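Local coordinates for argonaute protein (Marinitoga piezophila, PDB 5I4A), which uses short 5'-hydroxyl guide RNAs to bind complementary single-stranded DNA or RNA targets and cleave them, at residues A[266-278]-A[429-441]. Sequence-based numbering, arbitrary orientation.
Sequences FINVIYKFKNGES and CKPFILKKMEDKE
Tyr271 and Lys272 run antiparallel to Ile433 and Leu434, Lys272 and Ile433 forming the hydrogen-bonded pair, Tyr271 and Leu434 the non-hydrogen-bonded one. Lys272 N donates to Ile433 O at 3.0 Å; the return bond from Ile433 N to Lys272 O is weak. Lys435 N reaches Ile270 O almost straight (3.2 Å, 176° at the hydrogen), and a water donating to the same oxygen accepts from Lys436 N. Lys436 stretches out to place NZ in a weak bond to Asn268 O.

On the face carrying Tyr271 and Leu434, the tyrosine turns its edge to the Phe432 ring, planes at 86°; Tyr271 CD2 sits over the centre of that ring, 3.5 Å from Phe432 CD1. With chi1 at 61°, Phe432 CG lies between its backbone N and carbonyl carbon, and Phe432 CB packs against Phe273 CE1. With an alanine here, the Tyr271 edge would probably lose the aromatic face it points into, leaving a gap. Leu434 CD2 touches both Tyr271 CD2 and Val269 CG1. On the other face, Lys272 CD comes within 3.4 Å of Glu438 OE1, but Lys272 NZ stays 4.7 Å from that oxygen, beyond a salt bridge.

The pairing joins linker L2 to the start of the PIWI domain in a three-stranded antiparallel sheet, with 271-272 between 277-278 and 433-434. Tyr271 OH is hydrogen-bonded to His610 and Arg607, Tyr420 of helix 412-424 touches Phe432, and Tyr603 of helix 595-605 meets Val269.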
ATOM      1  N   PHE A 266       9.584  -5.612  20.888  1.00 40.87           N
ATOM      2  CA  PHE A 266       8.151  -5.359  20.900  1.00 32.97           C
ATOM      3  C   PHE A 266       7.903  -3.947  21.412  1.00 35.09           C
ATOM      4  O   PHE A 266       8.363  -3.586  22.500  1.00 40.35           O
ATOM      5  CB  PHE A 266       7.436  -6.391  21.774  1.00 43.49           C
ATOM      6  CG  PHE A 266       5.969  -6.127  21.964  1.00 52.53           C
ATOM      7  CD1 PHE A 266       5.043  -6.617  21.060  1.00 56.51           C
ATOM      8  CD2 PHE A 266       5.516  -5.402  23.057  1.00 53.57           C
ATOM      9  CE1 PHE A 266       3.693  -6.381  21.233  1.00 50.37           C
ATOM     10  CE2 PHE A 266       4.168  -5.162  23.233  1.00 54.20           C
ATOM     11  CZ  PHE A 266       3.255  -5.653  22.320  1.00 54.18           C
ATOM     12  N   ILE A 267       7.183  -3.148  20.629  1.00 39.89           N
ATOM     13  CA  ILE A 267       6.926  -1.754  20.965  1.00 35.73           C
ATOM     14  C   ILE A 267       5.573  -1.651  21.652  1.00 38.73           C
ATOM     15  O   ILE A 267       4.549  -2.086  21.107  1.00 29.75           O
ATOM     16  CB  ILE A 267       6.982  -0.855  19.720  1.00 44.60           C
ATOM     17  CG1 ILE A 267       8.381  -0.891  19.109  1.00 49.12           C
ATOM     18  CG2 ILE A 267       6.599   0.569  20.084  1.00 29.74           C
ATOM     19  CD1 ILE A 267       9.459  -0.338  20.010  1.00 53.22           C
ATOM     20  N   ASN A 268       5.570  -1.061  22.842  1.00 51.88           N
ATOM     21  CA  ASN A 268       4.378  -0.932  23.667  1.00 50.36           C
ATOM     22  C   ASN A 268       3.776   0.452  23.439  1.00 30.01           C
ATOM     23  O   ASN A 268       4.404   1.466  23.763  1.00 39.97           O
ATOM     24  CB  ASN A 268       4.741  -1.143  25.137  1.00 54.04           C
ATOM     25  CG  ASN A 268       3.549  -1.510  25.992  1.00 49.07           C
ATOM     26  OD1 ASN A 268       3.061  -2.638  25.949  1.00 51.10           O
ATOM     27  ND2 ASN A 268       3.088  -0.561  26.794  1.00 39.51           N
ATOM     28  N   VAL A 269       2.568   0.495  22.881  1.00 31.53           N
ATOM     29  CA  VAL A 269       1.887   1.746  22.551  1.00 30.87           C
ATOM     30  C   VAL A 269       0.761   1.961  23.553  1.00 41.76           C
ATOM     31  O   VAL A 269      -0.202   1.184  23.597  1.00 39.14           O
ATOM     32  CB  VAL A 269       1.352   1.740  21.111  1.00 38.36           C
ATOM     33  CG1 VAL A 269       0.727   3.088  20.773  1.00 27.93           C
ATOM     34  CG2 VAL A 269       2.462   1.402  20.127  1.00 39.45           C
ATOM     35  N   ILE A 270       0.873   3.022  24.348  1.00 40.21           N
ATOM     36  CA  ILE A 270      -0.127   3.384  25.345  1.00 32.66           C
ATOM     37  C   ILE A 270      -0.808   4.667  24.893  1.00 38.13           C
ATOM     38  O   ILE A 270      -0.136   5.655  24.571  1.00 27.94           O
ATOM     39  CB  ILE A 270       0.501   3.562  26.738  1.00 31.80           C
ATOM     40  CG1 ILE A 270       1.210   2.282  27.181  1.00 43.24           C
ATOM     41  CG2 ILE A 270      -0.563   3.958  27.754  1.00 30.15           C
ATOM     42  CD1 ILE A 270       0.273   1.135  27.490  1.00 44.77           C
ATOM     43  N   TYR A 271      -2.137   4.650  24.872  1.00 60.67           N
ATOM     44  CA  TYR A 271      -2.925   5.825  24.527  1.00 56.95           C
ATOM     45  C   TYR A 271      -3.278   6.601  25.790  1.00 58.85           C
ATOM     46  O   TYR A 271      -3.680   6.016  26.799  1.00 63.10           O
ATOM     47  CB  TYR A 271      -4.204   5.420  23.793  1.00 34.66           C
ATOM     48  CG  TYR A 271      -3.989   4.699  22.477  1.00 25.99           C
ATOM     49  CD1 TYR A 271      -3.731   3.333  22.443  1.00 26.92           C
ATOM     50  CD2 TYR A 271      -4.064   5.381  21.269  1.00 29.22           C
ATOM     51  CE1 TYR A 271      -3.544   2.671  21.245  1.00 29.48           C
ATOM     52  CE2 TYR A 271      -3.878   4.727  20.065  1.00 28.27           C
ATOM     53  CZ  TYR A 271      -3.617   3.373  20.059  1.00 31.28           C
ATOM     54  OH  TYR A 271      -3.432   2.721  18.863  1.00 28.89           O
ATOM     55  N   LYS A 272      -3.123   7.924  25.728  1.00 40.64           N
ATOM     56  CA  LYS A 272      -3.492   8.817  26.824  1.00 36.88           C
ATOM     57  C   LYS A 272      -4.827   9.478  26.495  1.00 37.03           C
ATOM     58  O   LYS A 272      -4.912  10.294  25.572  1.00 29.43           O
ATOM     59  CB  LYS A 272      -2.418   9.876  27.066  1.00 41.92           C
ATOM     60  CG  LYS A 272      -1.293   9.448  27.996  1.00 50.93           C
ATOM     61  CD  LYS A 272      -0.357  10.616  28.297  1.00 52.54           C
ATOM     62  CE  LYS A 272      -0.726  11.328  29.596  1.00 51.31           C
ATOM     63  NZ  LYS A 272      -2.135  11.813  29.617  1.00 51.60           N
ATOM     64  N   PHE A 273      -5.860   9.135  27.253  1.00 35.18           N
ATOM     65  CA  PHE A 273      -7.161   9.769  27.141  1.00 30.58           C
ATOM     66  C   PHE A 273      -7.302  10.817  28.248  1.00 39.49           C
ATOM     67  O   PHE A 273      -6.329  11.171  28.923  1.00 34.98           O
ATOM     68  CB  PHE A 273      -8.255   8.701  27.184  1.00 32.61           C
ATOM     69  CG  PHE A 273      -8.064   7.604  26.173  1.00 33.52           C
ATOM     70  CD1 PHE A 273      -8.209   7.862  24.819  1.00 21.47           C
ATOM     71  CD2 PHE A 273      -7.732   6.320  26.574  1.00 39.79           C
ATOM     72  CE1 PHE A 273      -8.025   6.858  23.883  1.00 22.76           C
ATOM     73  CE2 PHE A 273      -7.551   5.310  25.644  1.00 31.57           C
ATOM     74  CZ  PHE A 273      -7.698   5.580  24.295  1.00 28.62           C
ATOM     75  N   LYS A 274      -8.519  11.328  28.446  1.00 30.85           N
ATOM     76  CA  LYS A 274      -8.709  12.367  29.453  1.00 28.17           C
ATOM     77  C   LYS A 274      -8.612  11.799  30.864  1.00 27.46           C
ATOM     78  O   LYS A 274      -7.905  12.348  31.716  1.00 30.19           O
ATOM     79  CB  LYS A 274     -10.051  13.071  29.254  1.00 30.76           C
ATOM     80  CG  LYS A 274     -10.364  14.123  30.315  1.00 35.64           C
ATOM     81  CD  LYS A 274     -11.287  15.208  29.784  1.00 40.76           C
ATOM     82  CE  LYS A 274     -12.102  15.845  30.901  1.00 46.37           C
ATOM     83  NZ  LYS A 274     -13.268  14.994  31.275  1.00 44.65           N
ATOM     84  N   ASN A 275      -9.315  10.699  31.135  1.00 29.66           N
ATOM     85  CA  ASN A 275      -9.428  10.185  32.493  1.00 41.30           C
ATOM     86  C   ASN A 275      -8.775   8.816  32.663  1.00 45.43           C
ATOM     87  O   ASN A 275      -9.071   8.111  33.634  1.00 46.92           O
ATOM     88  CB  ASN A 275     -10.898  10.133  32.907  1.00 44.21           C
ATOM     89  CG  ASN A 275     -11.618  11.445  32.658  1.00 44.21           C
ATOM     90  OD1 ASN A 275     -11.122  12.518  33.007  1.00 35.49           O
ATOM     91  ND2 ASN A 275     -12.787  11.366  32.032  1.00 29.95           N
ATOM     92  N   GLY A 276      -7.889   8.429  31.753  1.00 36.25           N
ATOM     93  CA  GLY A 276      -7.221   7.149  31.892  1.00 33.02           C
ATOM     94  C   GLY A 276      -6.313   6.881  30.714  1.00 28.98           C
ATOM     95  O   GLY A 276      -6.210   7.680  29.777  1.00 29.37           O
ATOM     96  N   GLU A 277      -5.648   5.732  30.783  1.00 29.54           N
ATOM     97  CA  GLU A 277      -4.747   5.274  29.738  1.00 41.94           C
ATOM     98  C   GLU A 277      -5.075   3.829  29.393  1.00 44.98           C
ATOM     99  O   GLU A 277      -5.697   3.108  30.177  1.00 42.21           O
ATOM    100  CB  GLU A 277      -3.278   5.389  30.166  1.00 38.47           C
ATOM    101  CG  GLU A 277      -2.781   6.817  30.309  1.00 59.15           C
ATOM    102  CD  GLU A 277      -1.372   6.887  30.865  1.00 63.41           C
ATOM    103  OE1 GLU A 277      -0.825   5.825  31.225  1.00 59.15           O
ATOM    104  OE2 GLU A 277      -0.810   8.001  30.943  1.00 70.54           O
ATOM    105  N   SER A 278      -4.642   3.411  28.207  1.00 33.87           N
ATOM    106  CA  SER A 278      -4.892   2.047  27.761  1.00 36.92           C
ATOM    107  C   SER A 278      -4.041   1.751  26.538  1.00 31.12           C
ATOM    108  O   SER A 278      -3.585   2.659  25.837  1.00 28.37           O
ATOM    109  CB  SER A 278      -6.374   1.824  27.437  1.00 34.30           C
ATOM    110  OG  SER A 278      -6.598   0.505  26.968  1.00 38.25           O
ATOM    111  N   CYS A 429     -10.774  19.177  18.745  1.00 24.48           N
ATOM    112  CA  CYS A 429     -10.752  17.946  19.518  1.00 37.27           C
ATOM    113  C   CYS A 429      -9.429  17.208  19.330  1.00 25.61           C
ATOM    114  O   CYS A 429      -8.715  17.402  18.340  1.00 26.85           O
ATOM    115  CB  CYS A 429     -11.913  17.031  19.122  1.00 48.29           C
ATOM    116  SG  CYS A 429     -13.542  17.632  19.603  1.00 58.26           S
ATOM    117  N   LYS A 430      -9.115  16.360  20.296  1.00 26.27           N
ATOM    118  CA  LYS A 430      -7.966  15.456  20.209  1.00 22.60           C
ATOM    119  C   LYS A 430      -8.361  14.171  20.918  1.00 19.88           C
ATOM    120  O   LYS A 430      -8.437  14.129  22.156  1.00 25.67           O
ATOM    121  CB  LYS A 430      -6.705  16.061  20.817  1.00 19.86           C
ATOM    122  CG  LYS A 430      -5.494  15.130  20.793  1.00 31.65           C
ATOM    123  CD  LYS A 430      -5.191  14.625  19.386  1.00 30.28           C
ATOM    124  CE  LYS A 430      -4.749  15.748  18.461  1.00 29.29           C
ATOM    125  NZ  LYS A 430      -4.504  15.237  17.083  1.00 26.78           N
ATOM    126  N   PRO A 431      -8.665  13.109  20.167  1.00 22.02           N
ATOM    127  CA  PRO A 431      -9.089  11.854  20.808  1.00 20.82           C
ATOM    128  C   PRO A 431      -8.079  11.299  21.799  1.00 24.06           C
ATOM    129  O   PRO A 431      -8.483  10.726  22.818  1.00 25.69           O
ATOM    130  CB  PRO A 431      -9.290  10.913  19.615  1.00 17.42           C
ATOM    131  CG  PRO A 431      -9.667  11.835  18.487  1.00 17.17           C
ATOM    132  CD  PRO A 431      -8.827  13.068  18.703  1.00 19.14           C
ATOM    133  N   PHE A 432      -6.785  11.463  21.540  1.00 26.80           N
ATOM    134  CA  PHE A 432      -5.740  10.914  22.394  1.00 33.22           C
ATOM    135  C   PHE A 432      -4.402  11.477  21.940  1.00 24.76           C
ATOM    136  O   PHE A 432      -4.255  11.934  20.803  1.00 25.18           O
ATOM    137  CB  PHE A 432      -5.713   9.380  22.337  1.00 21.62           C
ATOM    138  CG  PHE A 432      -5.429   8.832  20.964  1.00 21.60           C
ATOM    139  CD1 PHE A 432      -4.129   8.749  20.487  1.00 29.39           C
ATOM    140  CD2 PHE A 432      -6.461   8.397  20.149  1.00 18.63           C
ATOM    141  CE1 PHE A 432      -3.866   8.256  19.224  1.00 27.76           C
ATOM    142  CE2 PHE A 432      -6.202   7.894  18.884  1.00 20.74           C
ATOM    143  CZ  PHE A 432      -4.903   7.824  18.423  1.00 21.78           C
ATOM    144  N   ILE A 433      -3.422  11.417  22.835  1.00 32.41           N
ATOM    145  CA  ILE A 433      -2.027  11.595  22.460  1.00 42.96           C
ATOM    146  C   ILE A 433      -1.269  10.355  22.908  1.00 34.61           C
ATOM    147  O   ILE A 433      -1.653   9.685  23.871  1.00 43.67           O
ATOM    148  CB  ILE A 433      -1.396  12.875  23.054  1.00 38.78           C
ATOM    149  CG1 ILE A 433      -1.243  12.758  24.572  1.00 38.76           C
ATOM    150  CG2 ILE A 433      -2.220  14.097  22.680  1.00 40.34           C
ATOM    151  CD1 ILE A 433      -0.592  13.965  25.211  1.00 33.46           C
ATOM    152  N   LEU A 434      -0.204  10.032  22.183  1.00 32.63           N
ATOM    153  CA  LEU A 434       0.604   8.872  22.526  1.00 27.14           C
ATOM    154  C   LEU A 434       1.521   9.219  23.689  1.00 30.35           C
ATOM    155  O   LEU A 434       2.152  10.281  23.700  1.00 36.39           O
ATOM    156  CB  LEU A 434       1.416   8.399  21.322  1.00 26.84           C
ATOM    157  CG  LEU A 434       0.609   7.917  20.115  1.00 23.39           C
ATOM    158  CD1 LEU A 434       1.511   7.205  19.129  1.00 19.53           C
ATOM    159  CD2 LEU A 434      -0.534   7.013  20.552  1.00 25.73           C
ATOM    160  N   LYS A 435       1.581   8.324  24.676  1.00 24.65           N
ATOM    161  CA  LYS A 435       2.403   8.572  25.856  1.00 25.92           C
ATOM    162  C   LYS A 435       3.857   8.820  25.474  1.00 29.72           C
ATOM    163  O   LYS A 435       4.507   9.720  26.018  1.00 34.91           O
ATOM    164  CB  LYS A 435       2.291   7.392  26.819  1.00 40.13           C
ATOM    165  CG  LYS A 435       2.578   7.738  28.265  1.00 55.86           C
ATOM    166  CD  LYS A 435       2.506   6.505  29.150  1.00 61.32           C
ATOM    167  CE  LYS A 435       2.597   6.888  30.615  1.00 63.84           C
ATOM    168  NZ  LYS A 435       3.650   7.915  30.831  1.00 57.03           N
ATOM    169  N   LYS A 436       4.378   8.044  24.522  1.00 30.91           N
ATOM    170  CA  LYS A 436       5.765   8.175  24.097  1.00 33.43           C
ATOM    171  C   LYS A 436       5.985   9.313  23.109  1.00 28.61           C
ATOM    172  O   LYS A 436       7.140   9.677  22.858  1.00 35.76           O
ATOM    173  CB  LYS A 436       6.246   6.857  23.486  1.00 34.78           C
ATOM    174  CG  LYS A 436       6.327   5.720  24.491  1.00 31.43           C
ATOM    175  CD  LYS A 436       6.786   4.420  23.851  1.00 34.10           C
ATOM    176  CE  LYS A 436       7.136   3.389  24.919  1.00 34.76           C
ATOM    177  NZ  LYS A 436       7.548   2.081  24.333  1.00 44.65           N
ATOM    178  N   MET A 437       4.919   9.879  22.544  1.00 27.81           N
ATOM    179  CA  MET A 437       5.036  11.017  21.642  1.00 23.12           C
ATOM    180  C   MET A 437       4.852  12.360  22.335  1.00 28.80           C
ATOM    181  O   MET A 437       5.020  13.399  21.685  1.00 43.58           O
ATOM    182  CB  MET A 437       4.019  10.899  20.499  1.00 32.85           C
ATOM    183  CG  MET A 437       4.290   9.758  19.533  1.00 32.52           C
ATOM    184  SD  MET A 437       5.846   9.955  18.645  1.00 36.66           S
ATOM    185  CE  MET A 437       5.487  11.386  17.631  1.00 28.40           C
ATOM    186  N   GLU A 438       4.523  12.369  23.629  1.00 34.44           N
ATOM    187  CA  GLU A 438       4.188  13.620  24.303  1.00 36.02           C
ATOM    188  C   GLU A 438       5.354  14.604  24.305  1.00 41.05           C
ATOM    189  O   GLU A 438       5.138  15.818  24.378  1.00 44.37           O
ATOM    190  CB  GLU A 438       3.720  13.324  25.731  1.00 41.87           C
ATOM    191  CG  GLU A 438       3.191  14.537  26.484  1.00 47.32           C
ATOM    192  CD  GLU A 438       2.285  14.163  27.645  1.00 54.18           C
ATOM    193  OE1 GLU A 438       2.032  12.956  27.832  1.00 57.82           O
ATOM    194  OE2 GLU A 438       1.824  15.075  28.367  1.00 59.96           O
ATOM    195  N   ASP A 439       6.590  14.128  24.203  1.00 41.97           N
ATOM    196  CA  ASP A 439       7.726  15.039  24.224  1.00 40.17           C
ATOM    197  C   ASP A 439       8.390  15.175  22.861  1.00 41.47           C
ATOM    198  O   ASP A 439       9.580  15.496  22.793  1.00 44.55           O
ATOM    199  CB  ASP A 439       8.751  14.568  25.271  1.00 44.78           C
ATOM    200  CG  ASP A 439       9.319  13.163  24.983  1.00 49.12           C
ATOM    201  OD1 ASP A 439       8.705  12.385  24.237  1.00 46.18           O
ATOM    202  OD2 ASP A 439      10.399  12.826  25.506  1.00 62.10           O
ATOM    203  N   LYS A 440       7.647  14.942  21.777  1.00 41.98           N
ATOM    204  CA  LYS A 440       8.197  14.984  20.424  1.00 36.97           C
ATOM    205  C   LYS A 440       7.662  16.153  19.600  1.00 38.85           C
ATOM    206  O   LYS A 440       7.659  16.083  18.368  1.00 41.79           O
ATOM    207  CB  LYS A 440       7.927  13.668  19.688  1.00 39.82           C
ATOM    208  CG  LYS A 440       8.409  12.424  20.417  1.00 36.30           C
ATOM    209  CD  LYS A 440       9.888  12.517  20.741  1.00 39.50           C
ATOM    210  CE  LYS A 440      10.439  11.176  21.197  1.00 38.91           C
ATOM    211  NZ  LYS A 440       9.673  10.602  22.338  1.00 44.97           N
ATOM    212  N   GLU A 441       7.218  17.232  20.253  1.00 38.58           N
ATOM    213  CA  GLU A 441       6.638  18.358  19.520  1.00 39.26           C
ATOM    214  C   GLU A 441       7.667  19.052  18.634  1.00 37.77           C
ATOM    215  O   GLU A 441       7.302  19.699  17.645  1.00 31.35           O
ATOM    216  CB  GLU A 441       6.023  19.363  20.498  1.00 48.07           C
ATOM    217  CG  GLU A 441       5.347  20.571  19.863  1.00 55.11           C
ATOM    218  CD  GLU A 441       4.649  21.453  20.884  1.00 65.05           C
ATOM    219  OE1 GLU A 441       5.170  22.545  21.197  1.00 69.94           O
ATOM    220  OE2 GLU A 441       3.581  21.043  21.385  1.00 64.66           O
TER
HETATM  221  O   HOH W   1       2.816   5.725  23.565  1.00 26.34           O